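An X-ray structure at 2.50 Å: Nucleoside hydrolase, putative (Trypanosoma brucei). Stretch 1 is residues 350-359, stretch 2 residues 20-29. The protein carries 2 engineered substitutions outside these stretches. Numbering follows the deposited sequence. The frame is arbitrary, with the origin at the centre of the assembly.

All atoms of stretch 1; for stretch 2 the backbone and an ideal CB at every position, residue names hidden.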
# COMPACT_ATOMS: atom_id res chain seq x y z
N LYS B 350 19.31 36.73 13.37
CA LYS B 350 19.82 37.30 14.61
C LYS B 350 20.31 36.18 15.54
O LYS B 350 21.37 36.29 16.18
CB LYS B 350 18.78 38.16 15.29
CG LYS B 350 19.33 38.89 16.49
CD LYS B 350 18.27 39.10 17.58
CE LYS B 350 18.88 39.04 19.00
NZ LYS B 350 20.19 39.78 19.15
N ALA B 351 19.54 35.09 15.60
CA ALA B 351 19.90 33.92 16.42
C ALA B 351 21.21 33.29 15.92
O ALA B 351 22.03 32.83 16.73
CB ALA B 351 18.76 32.89 16.42
N LEU B 352 21.40 33.25 14.59
CA LEU B 352 22.63 32.73 14.01
C LEU B 352 23.77 33.69 14.35
O LEU B 352 24.86 33.27 14.72
CB LEU B 352 22.52 32.55 12.50
CG LEU B 352 21.58 31.53 11.86
CD1 LEU B 352 21.82 31.52 10.33
CD2 LEU B 352 21.73 30.15 12.43
N ARG B 353 23.48 34.97 14.23
CA ARG B 353 24.43 36.01 14.60
C ARG B 353 24.85 35.80 16.07
O ARG B 353 26.03 35.90 16.40
CB ARG B 353 23.83 37.41 14.39
CG ARG B 353 24.62 38.35 13.45
CD ARG B 353 24.05 39.82 13.33
NE ARG B 353 22.59 39.85 13.09
CZ ARG B 353 22.01 39.97 11.89
NH1 ARG B 353 22.73 40.13 10.78
NH2 ARG B 353 20.67 39.94 11.81
N ASP B 354 23.89 35.46 16.92
CA ASP B 354 24.16 35.28 18.34
C ASP B 354 25.07 34.09 18.64
O ASP B 354 25.83 34.12 19.63
CB ASP B 354 22.87 35.23 19.16
CG ASP B 354 22.23 36.60 19.32
OD1 ASP B 354 21.06 36.65 19.73
OD2 ASP B 354 22.87 37.64 19.00
N ILE B 355 25.04 33.07 17.78
CA ILE B 355 25.99 31.96 17.94
C ILE B 355 27.45 32.45 17.93
O ILE B 355 28.23 32.06 18.80
CB ILE B 355 25.80 30.88 16.86
CG1 ILE B 355 24.42 30.25 16.97
CG2 ILE B 355 26.90 29.81 16.95
CD1 ILE B 355 24.04 29.37 15.78
N VAL B 356 27.81 33.29 16.96
CA VAL B 356 29.23 33.65 16.79
C VAL B 356 29.70 34.71 17.78
O VAL B 356 30.90 35.01 17.88
CB VAL B 356 29.60 33.98 15.31
CG1 VAL B 356 29.31 32.79 14.41
CG2 VAL B 356 28.88 35.25 14.80
N GLU B 357 28.74 35.29 18.52
CA GLU B 357 29.02 36.37 19.47
C GLU B 357 28.95 35.87 20.93
O GLU B 357 29.01 36.64 21.89
CB GLU B 357 28.05 37.54 19.27
CG GLU B 357 28.17 38.32 17.97
CD GLU B 357 27.10 39.40 17.90
OE1 GLU B 357 26.16 39.31 18.70
OE2 GLU B 357 27.20 40.35 17.09
N TYR B 358 28.81 34.57 21.09
CA TYR B 358 28.58 34.01 22.41
C TYR B 358 29.84 34.03 23.29
O TYR B 358 30.93 33.62 22.88
CB TYR B 358 28.08 32.57 22.26
CG TYR B 358 27.87 31.80 23.56
CD1 TYR B 358 26.81 32.11 24.41
CD2 TYR B 358 28.72 30.76 23.92
CE1 TYR B 358 26.61 31.41 25.58
CE2 TYR B 358 28.53 30.04 25.11
CZ TYR B 358 27.45 30.37 25.93
OH TYR B 358 27.22 29.66 27.10
N VAL B 359 29.67 34.53 24.52
CA VAL B 359 30.72 34.45 25.52
C VAL B 359 30.11 33.70 26.71
O VAL B 359 29.07 34.10 27.24
CB VAL B 359 31.20 35.83 25.94
CG1 VAL B 359 32.42 35.71 26.83
CG2 VAL B 359 31.49 36.67 24.71
N UNK B 20 24.32 20.53 13.97
CA UNK B 20 25.33 21.22 14.77
C UNK B 20 24.97 22.69 14.96
O UNK B 20 25.03 23.16 16.08
CB UNK B 20 26.71 21.10 14.11
N UNK B 21 24.60 23.40 13.88
CA UNK B 21 24.16 24.80 13.97
C UNK B 21 22.94 24.91 14.92
O UNK B 21 22.86 25.83 15.74
CB UNK B 21 23.81 25.34 12.58
N UNK B 22 22.00 23.97 14.80
CA UNK B 22 20.82 23.96 15.69
C UNK B 22 21.19 23.82 17.19
O UNK B 22 20.64 24.53 18.06
CB UNK B 22 19.89 22.81 15.29
N UNK B 23 22.11 22.90 17.48
CA UNK B 23 22.53 22.67 18.87
C UNK B 23 23.30 23.90 19.37
O UNK B 23 23.14 24.32 20.51
CB UNK B 23 23.39 21.41 18.98
N UNK B 24 24.10 24.49 18.49
CA UNK B 24 24.80 25.73 18.78
C UNK B 24 23.81 26.84 19.12
O UNK B 24 24.04 27.63 20.05
CB UNK B 24 25.67 26.14 17.59
N UNK B 25 22.70 26.86 18.42
CA UNK B 25 21.70 27.90 18.64
C UNK B 25 21.05 27.69 20.01
O UNK B 25 20.98 28.64 20.83
CB UNK B 25 20.65 27.89 17.53
N UNK B 26 20.59 26.47 20.28
CA UNK B 26 20.09 26.11 21.63
C UNK B 26 21.06 26.46 22.76
O UNK B 26 20.64 26.96 23.79
CB UNK B 26 19.79 24.61 21.68
N UNK B 27 22.36 26.23 22.54
CA UNK B 27 23.34 26.42 23.59
C UNK B 27 23.80 27.84 23.82
O UNK B 27 24.57 28.05 24.74
CB UNK B 27 24.57 25.56 23.28
N UNK B 28 23.37 28.78 22.99
CA UNK B 28 23.88 30.17 23.06
C UNK B 28 22.73 31.14 23.27
O UNK B 28 22.85 32.32 23.08
CB UNK B 28 24.65 30.54 21.79
N UNK B 29 21.59 30.62 23.65
CA UNK B 29 20.41 31.42 23.81
C UNK B 29 20.18 31.56 25.33
O UNK B 29 20.43 30.63 26.09
CB UNK B 29 19.21 30.80 23.09

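The helices that carry most of the two stretches cross at 80°, their axes 9.0 Å apart at closest approach, so stretch 2 meets stretch 1 through a limited set of positions. Positions 20, 22 and 23 have nothing of stretch 1 within 5.5 Å of the ideal CB; their helical backbone angles suit many residues, and stretch 1 does not choose among them. They are Ala20, Ala22 and Ile23, none of which touches stretch 1.

At position 21 CA-to-CB points sideways, with Ile355 CD1 5.1 Å and Leu352 CD2 5.2 Å from the ideal CB of position 21. That gap favours an aliphatic side chain of moderate size, such as valine, isoleucine or leucine. The residue is Ile21, whose CG2 reaches Leu352 CD2 at 3.6 Å and Ile355 CD1 at 4.0 Å.

Position 24 points toward stretch 1, and its ideal CB already lies 3.9 Å from Ile355 CG2. An apolar residue fits, either a small one or a longer one that bends past the isoleucine. Met24 is found, and its CE packs 3.9 Å from Ile355 CG2.

Position 25 is directed sideways, its ideal CB 4.1 Å from Ile355 CD1 and within reach of the small Ala351. Leucine, isoleucine, valine or methionine could use this surface. Leu25 does so, placing CG 4.0 Å from Ala351 CB, while its CB lies 4.1 Å from Ile355 CD1.

Positions 26 and 27 have ideal CB atoms clear of stretch 1 and are weakly constrained by it. They are Ala26 and Met27; the latter approaches through its backbone, with O 3.9 Å from Tyr358 CZ.

Position 28 points toward stretch 1, where CA atoms of the two stretches come nearest, 5.8 Å between the CA of position 28 and Ile355 CA. Its ideal CB is 3.7 Å from Tyr358 CD1 and 4.3 Å from Asp354 O, leaving room for a compact side chain: alanine, serine, threonine or valine. In Thr28, CG2 lies over one face of the Tyr358 ring, 3.8 Å from its centroid, in a CH-pi contact. With chi1 in p, OG1 donates to Met24 O at 2.9 Å, turning the hydroxyl back to the carbonyl of Met24, in the preceding helix.

At position 29 CA-to-CB points away, so a short side chain would miss stretch 1, whereas a long polar one could curl back toward the carbonyl of Ala351. Gln29 curls back in this way: a water lies 2.9 Å from Gln29 OE1, 2.8 Å from Thr28 OG1 and 2.8 Å from Ala351 O, bridging the stretches where no direct hydrogen bond forms; it can donate to at most two of these atoms at a time.

Stretch 2 20-29: AIAIMLAMTQ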
# COMPACT_ATOMS: atom_id res chain seq x y z
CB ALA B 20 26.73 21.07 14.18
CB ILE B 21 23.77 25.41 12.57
CG1 ILE B 21 24.97 25.39 11.62
CG2 ILE B 21 23.16 26.86 12.73
CD1 ILE B 21 26.18 26.19 12.08
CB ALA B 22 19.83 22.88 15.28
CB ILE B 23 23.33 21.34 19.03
CG1 ILE B 23 22.43 20.14 18.68
CG2 ILE B 23 23.88 21.20 20.44
CD1 ILE B 23 23.14 18.86 18.28
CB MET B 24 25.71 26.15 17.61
CG MET B 24 26.93 25.22 17.38
SD MET B 24 27.98 25.72 15.97
CE MET B 24 29.21 26.72 16.77
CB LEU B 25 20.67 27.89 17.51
CG LEU B 25 19.75 29.09 17.24
CD1 LEU B 25 19.04 28.87 15.91
CD2 LEU B 25 18.75 29.28 18.30
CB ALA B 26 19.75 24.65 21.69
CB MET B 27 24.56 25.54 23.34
CG MET B 27 24.35 24.11 23.76
SD MET B 27 25.81 23.16 23.40
CE MET B 27 26.17 23.77 21.77
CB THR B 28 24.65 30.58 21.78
OG1 THR B 28 23.80 30.42 20.61
CG2 THR B 28 25.93 29.77 21.65
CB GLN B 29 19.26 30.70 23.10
CG GLN B 29 18.10 31.57 22.67
CD GLN B 29 18.40 32.57 21.56
OE1 GLN B 29 19.42 32.49 20.86
NE2 GLN B 29 17.48 33.51 21.38
O HOH W 1 21.68 31.76 19.28
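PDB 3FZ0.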